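Local structure of PipY (Synechococcus elongatus, 5NLC) at residues 34-39 with 213-218; 81-86 with 105-110; 132-137 with 172-177. The protein binds pyridoxal 5'-phosphate, the active form of vitamin B6, and is probably involved in keeping its cellular level in balance. All blocks are in the same frame, centred on the assembly; numbering follows the deposited sequence. Where two conformers were deposited one is given.

Contact 1 (34-39 with 213-218); sequences REAYAA and TQLFGP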
loop_
_atom_site.group_PDB
_atom_site.type_symbol
_atom_site.label_atom_id
_atom_site.label_comp_id
_atom_site.label_asym_id
_atom_site.label_seq_id
_atom_site.Cartn_x
_atom_site.Cartn_y
_atom_site.Cartn_z
ATOM N N ARG A 34 -7.320 -6.927 17.547
ATOM C CA ARG A 34 -7.165 -8.236 18.139
ATOM C C ARG A 34 -8.221 -9.213 17.720
ATOM O O ARG A 34 -7.882 -10.372 17.385
ATOM C CB ARG A 34 -7.133 -8.193 19.651
ATOM C CG ARG A 34 -5.893 -7.514 20.206
ATOM C CD ARG A 34 -5.726 -7.831 21.676
ATOM N NE ARG A 34 -4.456 -7.233 22.146
ATOM C CZ ARG A 34 -3.243 -7.697 21.948
ATOM N NH1 ARG A 34 -3.026 -8.848 21.397
ATOM N NH2 ARG A 34 -2.217 -6.987 22.376
ATOM N N GLU A 35 -9.491 -8.776 17.663
ATOM C CA GLU A 35 -10.550 -9.637 17.129
ATOM C C GLU A 35 -10.275 -10.113 15.670
ATOM O O GLU A 35 -10.491 -11.302 15.348
ATOM C CB GLU A 35 -11.945 -9.002 17.306
ATOM C CG GLU A 35 -13.124 -9.874 16.961
ATOM C CD GLU A 35 -14.491 -9.231 17.220
ATOM O OE1 GLU A 35 -14.609 -8.207 17.983
ATOM O OE2 GLU A 35 -15.480 -9.745 16.653
ATOM N N ALA A 36 -9.838 -9.189 14.816
ATOM C CA ALA A 36 -9.484 -9.527 13.464
ATOM C C ALA A 36 -8.343 -10.474 13.367
ATOM O O ALA A 36 -8.373 -11.400 12.551
ATOM C CB ALA A 36 -9.223 -8.287 12.634
ATOM N N TYR A 37 -7.337 -10.266 14.189
ATOM C CA TYR A 37 -6.197 -11.174 14.283
ATOM C C TYR A 37 -6.615 -12.609 14.657
ATOM O O TYR A 37 -6.184 -13.601 14.041
ATOM C CB TYR A 37 -5.150 -10.581 15.211
ATOM C CG TYR A 37 -3.834 -11.333 15.214
ATOM C CD1 TYR A 37 -3.701 -12.500 15.955
ATOM C CD2 TYR A 37 -2.751 -10.875 14.502
ATOM C CE1 TYR A 37 -2.507 -13.219 15.978
ATOM C CE2 TYR A 37 -1.516 -11.581 14.542
ATOM C CZ TYR A 37 -1.432 -12.736 15.266
ATOM O OH TYR A 37 -0.289 -13.485 15.295
ATOM N N ALA A 38 -7.520 -12.717 15.609
ATOM C CA ALA A 38 -7.995 -14.023 16.021
ATOM C C ALA A 38 -8.717 -14.705 14.902
ATOM O O ALA A 38 -8.708 -15.890 14.831
ATOM C CB ALA A 38 -8.942 -13.851 17.211
ATOM N N ALA A 39 -9.356 -13.944 14.037
ATOM C CA ALA A 39 -10.040 -14.524 12.872
ATOM C C ALA A 39 -9.102 -14.847 11.722
ATOM O O ALA A 39 -9.562 -15.438 10.763
ATOM C CB ALA A 39 -11.109 -13.572 12.366
ATOM N N THR A 213 -14.532 -0.812 6.495
ATOM C CA THR A 213 -15.848 -1.144 7.017
ATOM C C THR A 213 -16.395 -2.518 6.628
ATOM O O THR A 213 -16.975 -3.224 7.491
ATOM C CB THR A 213 -16.774 0.025 6.651
ATOM O OG1 THR A 213 -16.341 1.144 7.447
ATOM C CG2 THR A 213 -18.254 -0.265 6.933
ATOM N N GLN A 214 -16.217 -2.941 5.369
ATOM C CA GLN A 214 -16.658 -4.302 4.968
ATOM C C GLN A 214 -16.063 -5.408 5.883
ATOM O O GLN A 214 -16.628 -6.468 6.001
ATOM C CB GLN A 214 -16.310 -4.633 3.521
ATOM C CG GLN A 214 -17.429 -4.504 2.500
ATOM C CD GLN A 214 -17.016 -5.071 1.133
ATOM O OE1 GLN A 214 -16.210 -4.468 0.432
ATOM N NE2 GLN A 214 -17.569 -6.238 0.760
ATOM N N LEU A 215 -14.899 -5.171 6.468
ATOM C CA LEU A 215 -14.265 -6.122 7.380
ATOM C C LEU A 215 -14.637 -5.874 8.857
ATOM O O LEU A 215 -15.002 -6.806 9.596
ATOM C CB LEU A 215 -12.737 -6.065 7.183
ATOM C CG LEU A 215 -11.788 -7.097 7.835
ATOM C CD1 LEU A 215 -11.209 -6.644 9.170
ATOM C CD2 LEU A 215 -12.418 -8.449 8.064
ATOM N N PHE A 216 -14.479 -4.627 9.296
ATOM C CA PHE A 216 -14.625 -4.297 10.693
ATOM C C PHE A 216 -16.076 -3.986 10.950
ATOM O O PHE A 216 -16.903 -3.944 10.024
ATOM C CB PHE A 216 -13.770 -3.075 11.056
ATOM C CG PHE A 216 -12.279 -3.359 11.169
ATOM C CD1 PHE A 216 -11.757 -4.125 12.241
ATOM C CD2 PHE A 216 -11.400 -2.851 10.260
ATOM C CE1 PHE A 216 -10.409 -4.379 12.353
ATOM C CE2 PHE A 216 -10.069 -3.124 10.357
ATOM C CZ PHE A 216 -9.554 -3.855 11.429
ATOM N N GLY A 217 -16.417 -3.729 12.196
ATOM C CA GLY A 217 -17.766 -3.197 12.447
ATOM C C GLY A 217 -18.097 -1.927 11.635
ATOM O O GLY A 217 -17.277 -1.438 10.861
ATOM N N PRO A 218 -19.306 -1.378 11.853
ATOM C CA PRO A 218 -19.576 0.036 11.612
ATOM C C PRO A 218 -18.698 0.972 12.471
ATOM O O PRO A 218 -18.557 0.762 13.682
ATOM C CB PRO A 218 -21.059 0.171 12.001
ATOM C CG PRO A 218 -21.624 -1.199 11.793
ATOM C CD PRO A 218 -20.522 -2.110 12.255
#
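Ala36 and Phe216 mark the closest approach of the two backbones, their CA atoms 7.8 Å apart, where the last turn of helix 30-38 passes the loop that follows strand 208-211. Ala36 is the one helix residue that touches the loop, and its methyl group points toward it. From the loop, Leu215 and Phe216 start off to one side and bring only their ends to that methyl. CB of Ala36 lies 4.1 Å from CE1 of Phe216, coming in obliquely to the ring, and 4.3 Å from CD1 of Leu215.

The two loop side chains also pack on each other. CD1 of Leu215 sits over the centre of the Phe216 ring, 3.7 Å above its plane, a CH-pi contact within the loop, and the Ala36 methyl touches both partners. The ring reaches the helix because its CG stands beside the backbone N, opposite the carbonyl carbon (chi1 -75°). All three residues are buried and the contact is wholly apolar, with just 69 Å² covered between the segments.

Neighbouring elements complete the apolar cluster: Phe44 of strand 43-46 touches both Ala36 and Phe216, Ala23 of strand 20-24 lies against Leu215 and Phe216, Leu8 of helix 4-14 packs on Leu215, and His28 stacks on the Phe216 ring. Phe216 is also close to the cofactor site. Its side chain is about 8 Å from that of Lys26, the predicted Schiff-base lysine, while Gly212 and Thr213, just before it in the chain, bind pyridoxal 5'-phosphate when it is present. A helix from the first part of the chain thus packs on the loop after the last strand, a closure characteristic of the modified TIM barrel of fold type III PLP proteins.

Contact 2 (81-86 with 105-110); sequences AVEHFD and GELGRS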
loop_
_atom_site.group_PDB
_atom_site.type_symbol
_atom_site.label_atom_id
_atom_site.label_comp_id
_atom_site.label_asym_id
_atom_site.label_seq_id
_atom_site.Cartn_x
_atom_site.Cartn_y
_atom_site.Cartn_z
ATOM N N ALA A 81 7.866 6.756 9.908
ATOM C CA ALA A 81 7.321 5.719 9.017
ATOM C C ALA A 81 8.265 4.523 8.865
ATOM O O ALA A 81 7.841 3.386 8.930
ATOM C CB ALA A 81 7.036 6.325 7.655
ATOM N N VAL A 82 9.580 4.788 8.722
ATOM C CA VAL A 82 10.538 3.701 8.645
ATOM C C VAL A 82 10.543 2.884 9.945
ATOM O O VAL A 82 10.648 1.667 9.928
ATOM C CB VAL A 82 11.925 4.205 8.265
ATOM C CG1 VAL A 82 12.951 3.073 8.302
ATOM C CG2 VAL A 82 11.906 4.820 6.877
ATOM N N GLU A 83 10.396 3.570 11.063
ATOM C CA GLU A 83 10.521 2.920 12.355
ATOM C C GLU A 83 9.311 2.029 12.630
ATOM O O GLU A 83 9.496 0.999 13.250
ATOM C CB GLU A 83 10.688 3.955 13.490
ATOM C CG GLU A 83 12.083 4.626 13.572
ATOM C CD GLU A 83 12.159 5.781 14.610
ATOM O OE1 GLU A 83 11.121 6.406 14.927
ATOM O OE2 GLU A 83 13.274 6.077 15.101
ATOM N N HIS A 84 8.114 2.421 12.146
ATOM C CA HIS A 84 6.847 1.833 12.530
ATOM C C HIS A 84 6.136 1.009 11.463
ATOM O O HIS A 84 5.231 0.346 11.822
ATOM C CB HIS A 84 5.893 2.911 13.065
ATOM C CG HIS A 84 6.363 3.484 14.365
ATOM N ND1 HIS A 84 6.001 2.953 15.585
ATOM C CD2 HIS A 84 7.248 4.473 14.624
ATOM C CE1 HIS A 84 6.667 3.596 16.542
ATOM N NE2 HIS A 84 7.388 4.551 15.987
ATOM N N PHE A 85 6.476 1.107 10.185
ATOM C CA PHE A 85 5.731 0.395 9.163
ATOM C C PHE A 85 6.619 -0.629 8.481
ATOM O O PHE A 85 7.786 -0.391 8.194
ATOM C CB PHE A 85 5.141 1.398 8.181
ATOM C CG PHE A 85 3.960 2.177 8.769
ATOM C CD1 PHE A 85 2.684 1.658 8.707
ATOM C CD2 PHE A 85 4.147 3.385 9.358
ATOM C CE1 PHE A 85 1.605 2.328 9.264
ATOM C CE2 PHE A 85 3.103 4.091 9.921
ATOM C CZ PHE A 85 1.818 3.572 9.872
ATOM N N ASP A 86 6.046 -1.736 8.116
ATOM C CA ASP A 86 6.688 -2.770 7.308
ATOM C C ASP A 86 6.617 -2.438 5.790
ATOM O O ASP A 86 7.561 -2.688 5.062
ATOM C CB ASP A 86 5.963 -4.101 7.615
ATOM C CG ASP A 86 6.052 -4.453 9.093
ATOM O OD1 ASP A 86 7.231 -4.580 9.515
ATOM O OD2 ASP A 86 5.017 -4.450 9.813
ATOM N N GLY A 105 18.854 3.080 5.977
ATOM C CA GLY A 105 20.283 2.773 6.166
ATOM C C GLY A 105 20.828 3.160 7.535
ATOM O O GLY A 105 21.561 2.387 8.180
ATOM N N GLU A 106 20.419 4.323 8.012
ATOM C CA GLU A 106 20.800 4.781 9.379
ATOM C C GLU A 106 20.211 3.875 10.466
ATOM O O GLU A 106 20.911 3.522 11.416
ATOM C CB GLU A 106 20.324 6.212 9.619
ATOM C CG GLU A 106 20.971 7.270 8.719
ATOM C CD GLU A 106 20.422 8.700 8.934
ATOM O OE1 GLU A 106 19.580 8.895 9.875
ATOM O OE2 GLU A 106 20.858 9.602 8.132
ATOM N N LEU A 107 18.952 3.508 10.345
ATOM C CA LEU A 107 18.300 2.633 11.330
ATOM C C LEU A 107 18.503 1.113 11.163
ATOM O O LEU A 107 18.050 0.362 12.019
ATOM C CB LEU A 107 16.790 2.901 11.402
ATOM C CG LEU A 107 16.345 4.370 11.684
ATOM C CD1 LEU A 107 14.854 4.479 11.478
ATOM C CD2 LEU A 107 16.831 4.878 13.037
ATOM N N GLY A 108 19.117 0.669 10.084
ATOM C CA GLY A 108 19.272 -0.774 9.801
ATOM C C GLY A 108 17.924 -1.463 9.531
ATOM O O GLY A 108 17.651 -2.568 9.990
ATOM N N ARG A 109 17.057 -0.762 8.851
ATOM C CA ARG A 109 15.736 -1.311 8.504
ATOM C C ARG A 109 15.580 -1.276 6.996
ATOM O O ARG A 109 16.356 -0.649 6.316
ATOM C CB ARG A 109 14.579 -0.555 9.171
ATOM C CG ARG A 109 14.510 -0.564 10.698
ATOM C CD ARG A 109 14.590 -1.945 11.356
ATOM N NE ARG A 109 14.547 -1.890 12.828
ATOM C CZ ARG A 109 15.582 -1.955 13.658
ATOM N NH1 ARG A 109 16.826 -2.064 13.257
ATOM N NH2 ARG A 109 15.342 -1.908 14.950
ATOM N N SER A 110 14.568 -1.999 6.484
ATOM C CA SER A 110 14.332 -2.057 5.059
ATOM C C SER A 110 12.838 -2.074 4.805
ATOM O O SER A 110 12.251 -3.168 4.688
ATOM C CB SER A 110 14.928 -3.337 4.534
ATOM O OG SER A 110 14.923 -3.308 3.126
HETATM O O HOH W 1 9.758 -4.335 5.747
#
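Leu107, in the last turn of helix 94-107, makes the largest single contribution to the contact with helix 78-84. Its CB points toward the other segment, and CG lies beside the backbone N (chi1 -55°), which sends the branch toward that helix. Of the two methyls it is CD1 that does the touching. CD1 rests 3.5 Å from CG of Glu83, a snug fit in which the two side chains run at about a right angle. It also meets CG1 of Val82 at 4.0 Å, and seen from CD1 these two partners lie roughly perpendicular to each other.

Val82 points toward the other segment. Its CG1, set opposite the backbone N (chi1 175°), is shared between Leu107 and the CB of Arg109, which lies 4.1 Å away. Beyond CB the Arg109 chain bends in one of its two conformers, and a weak hydrogen bond from its NH1 back to Gly108 O is doubtful. Gly108 itself ends the helix with positive phi and lets the chain turn toward strand 112-116.

Farther along, where both segments run into strands, the backbones are joined through solvent: one water donates to Asp86 O at 2.8 Å and to Ser110 O at 2.9 Å. Leu100 and Ile103 of helix 94-107 also pack on Val82 and extend its apolar surroundings.

The chemistry is mixed by depth. Buried Val82 and partly exposed Leu107 supply the apolar part, whereas exposed Glu83 and Arg109 lend only their aliphatic parts; their charged ends make no direct bond between the segments, and the single polar link runs through water.

Contact 3 (132-137 with 172-177); sequences DLRAEL and RTFAAE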
loop_
_atom_site.group_PDB
_atom_site.type_symbol
_atom_site.label_atom_id
_atom_site.label_comp_id
_atom_site.label_asym_id
_atom_site.label_seq_id
_atom_site.Cartn_x
_atom_site.Cartn_y
_atom_site.Cartn_z
ATOM N N ASP A 132 8.632 10.799 -15.287
ATOM C CA ASP A 132 9.638 10.968 -14.241
ATOM C C ASP A 132 9.976 9.615 -13.614
ATOM O O ASP A 132 11.142 9.311 -13.422
ATOM C CB ASP A 132 9.182 12.013 -13.181
ATOM C CG ASP A 132 10.279 12.375 -12.138
ATOM O OD1 ASP A 132 11.530 12.454 -12.448
ATOM O OD2 ASP A 132 9.862 12.616 -10.950
ATOM N N LEU A 133 8.964 8.810 -13.298
ATOM C CA LEU A 133 9.227 7.482 -12.730
ATOM C C LEU A 133 10.101 6.643 -13.680
ATOM O O LEU A 133 11.084 6.083 -13.274
ATOM C CB LEU A 133 7.937 6.709 -12.410
ATOM C CG LEU A 133 8.098 5.303 -11.813
ATOM C CD1 LEU A 133 9.077 5.221 -10.629
ATOM C CD2 LEU A 133 6.701 4.774 -11.466
ATOM N N ARG A 134 9.787 6.627 -14.956
ATOM C CA ARG A 134 10.600 5.836 -15.894
ATOM C C ARG A 134 12.043 6.368 -15.962
ATOM O O ARG A 134 12.998 5.613 -15.988
ATOM C CB ARG A 134 9.975 5.883 -17.295
ATOM C CG ARG A 134 10.677 4.984 -18.306
ATOM C CD ARG A 134 10.122 5.265 -19.722
ATOM N NE ARG A 134 8.805 4.667 -19.933
ATOM C CZ ARG A 134 8.613 3.384 -20.340
ATOM N NH1 ARG A 134 9.642 2.541 -20.545
ATOM N NH2 ARG A 134 7.382 2.916 -20.554
ATOM N N ALA A 135 12.198 7.683 -15.967
ATOM C CA ALA A 135 13.506 8.286 -16.024
ATOM C C ALA A 135 14.350 8.029 -14.809
ATOM O O ALA A 135 15.585 8.047 -14.897
ATOM C CB ALA A 135 13.412 9.788 -16.234
ATOM N N GLU A 136 13.710 7.838 -13.661
ATOM C CA GLU A 136 14.434 7.655 -12.403
ATOM C C GLU A 136 14.650 6.218 -12.040
ATOM O O GLU A 136 15.259 5.903 -11.033
ATOM C CB GLU A 136 13.662 8.394 -11.299
ATOM C CG GLU A 136 13.792 9.922 -11.404
ATOM C CD GLU A 136 15.227 10.432 -11.784
ATOM O OE1 GLU A 136 16.249 10.035 -11.178
ATOM O OE2 GLU A 136 15.347 11.211 -12.778
ATOM N N LEU A 137 14.136 5.310 -12.860
ATOM C CA LEU A 137 14.301 3.903 -12.587
ATOM C C LEU A 137 15.759 3.395 -12.321
ATOM O O LEU A 137 15.949 2.578 -11.432
ATOM C CB LEU A 137 13.667 3.122 -13.731
ATOM C CG LEU A 137 12.715 2.015 -13.505
ATOM C CD1 LEU A 137 11.692 2.280 -12.445
ATOM C CD2 LEU A 137 12.207 1.622 -14.890
ATOM N N ARG A 172 -1.544 -2.119 -14.407
ATOM C CA ARG A 172 -0.979 -3.437 -14.619
ATOM C C ARG A 172 -0.031 -3.460 -15.793
ATOM O O ARG A 172 1.080 -3.986 -15.695
ATOM C CB ARG A 172 -2.090 -4.493 -14.816
ATOM C CG ARG A 172 -1.509 -5.863 -15.071
ATOM C CD ARG A 172 -2.524 -6.946 -15.450
ATOM N NE ARG A 172 -3.073 -6.656 -16.773
ATOM C CZ ARG A 172 -4.247 -6.103 -17.008
ATOM N NH1 ARG A 172 -5.084 -5.778 -16.019
ATOM N NH2 ARG A 172 -4.628 -5.896 -18.279
ATOM N N THR A 173 -0.465 -2.863 -16.887
ATOM C CA THR A 173 0.314 -2.798 -18.096
ATOM C C THR A 173 1.651 -2.069 -17.914
ATOM O O THR A 173 2.735 -2.572 -18.247
ATOM C CB THR A 173 -0.604 -2.236 -19.211
ATOM O OG1 THR A 173 -1.656 -3.198 -19.411
ATOM C CG2 THR A 173 0.130 -2.146 -20.482
ATOM N N PHE A 174 1.576 -0.892 -17.336
ATOM C CA PHE A 174 2.750 -0.078 -17.041
ATOM C C PHE A 174 3.718 -0.760 -16.055
ATOM O O PHE A 174 4.894 -0.695 -16.300
ATOM C CB PHE A 174 2.284 1.260 -16.504
ATOM C CG PHE A 174 3.349 2.280 -16.295
ATOM C CD1 PHE A 174 4.396 2.460 -17.197
ATOM C CD2 PHE A 174 3.241 3.150 -15.204
ATOM C CE1 PHE A 174 5.338 3.452 -17.014
ATOM C CE2 PHE A 174 4.166 4.160 -15.025
ATOM C CZ PHE A 174 5.203 4.339 -15.936
ATOM N N ALA A 175 3.203 -1.394 -14.985
ATOM C CA ALA A 175 4.063 -2.104 -14.043
ATOM C C ALA A 175 4.850 -3.183 -14.773
ATOM O O ALA A 175 6.070 -3.345 -14.506
ATOM C CB ALA A 175 3.312 -2.669 -12.841
ATOM N N ALA A 176 4.208 -3.893 -15.705
ATOM C CA ALA A 176 4.956 -4.906 -16.461
ATOM C C ALA A 176 6.028 -4.229 -17.337
ATOM O O ALA A 176 7.184 -4.709 -17.444
ATOM C CB ALA A 176 3.991 -5.747 -17.293
ATOM N N GLU A 177 5.698 -3.099 -17.951
ATOM C CA GLU A 177 6.739 -2.378 -18.669
ATOM C C GLU A 177 7.876 -1.939 -17.773
ATOM O O GLU A 177 9.017 -2.029 -18.174
ATOM C CB GLU A 177 6.223 -1.131 -19.368
ATOM C CG GLU A 177 5.439 -1.442 -20.587
ATOM C CD GLU A 177 6.213 -2.308 -21.617
ATOM O OE1 GLU A 177 5.684 -3.404 -21.980
ATOM O OE2 GLU A 177 7.335 -1.913 -21.982
#
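Phe174 carries the contact on helix 161-181, reaching across to both Leu133 and Arg134 of helix 130-141. The two helical segments run nearly parallel, at 19°, with their axes 12.2 Å apart at closest approach, so long side chains have to span the distance between the helices. With CG opposite its backbone N (chi1 -173°), Phe174 extends its ring toward the neighbouring helix.

On the inner side, CE2 of Phe174 lies 4.4 Å from CD2 of Leu133, which approaches the ring obliquely. Leu133 is buried, and Leu178 and Val117 also pack against it, so this part is enclosed by the protein.

The outer side faces solvent. Arg134 is exposed, and a bend at chi3 brings its guanidinium to the ring's edge, where NH2 stands near the ring plane, 4.1 Å from CE1 of Phe174. The two planes are inclined by 48°. Because NH2 sits at the edge and not over the face, this is not a cation-pi contact. NH2 also lies 4.4 Å from CB of Glu177, while Glu177 OE2 remains 5.0 Å from it.

Arginine and glutamate may therefore attract each other at long range, but the contact is made by van der Waals packing, mainly around Phe174.

In the fold
From the N terminus the chain first passes through 34-39, which pairs with 213-218, at the end of the model, in contact 1. Contacts 2 and 3 are both nested inside that long loop and follow one another in series. Contact 2 closes a short loop across strand 87-91, joining helix 78-84 to the end of helix 94-107; contact 3 does the same across strand 147-152 for helices 130-141 and 161-181. Each therefore joins successive outer helices of the barrel wall, whereas contact 1 ties its early and final parts together. Contacts 1 and 3 lie on opposite sides of the chain's centre, their centres 35 Å apart.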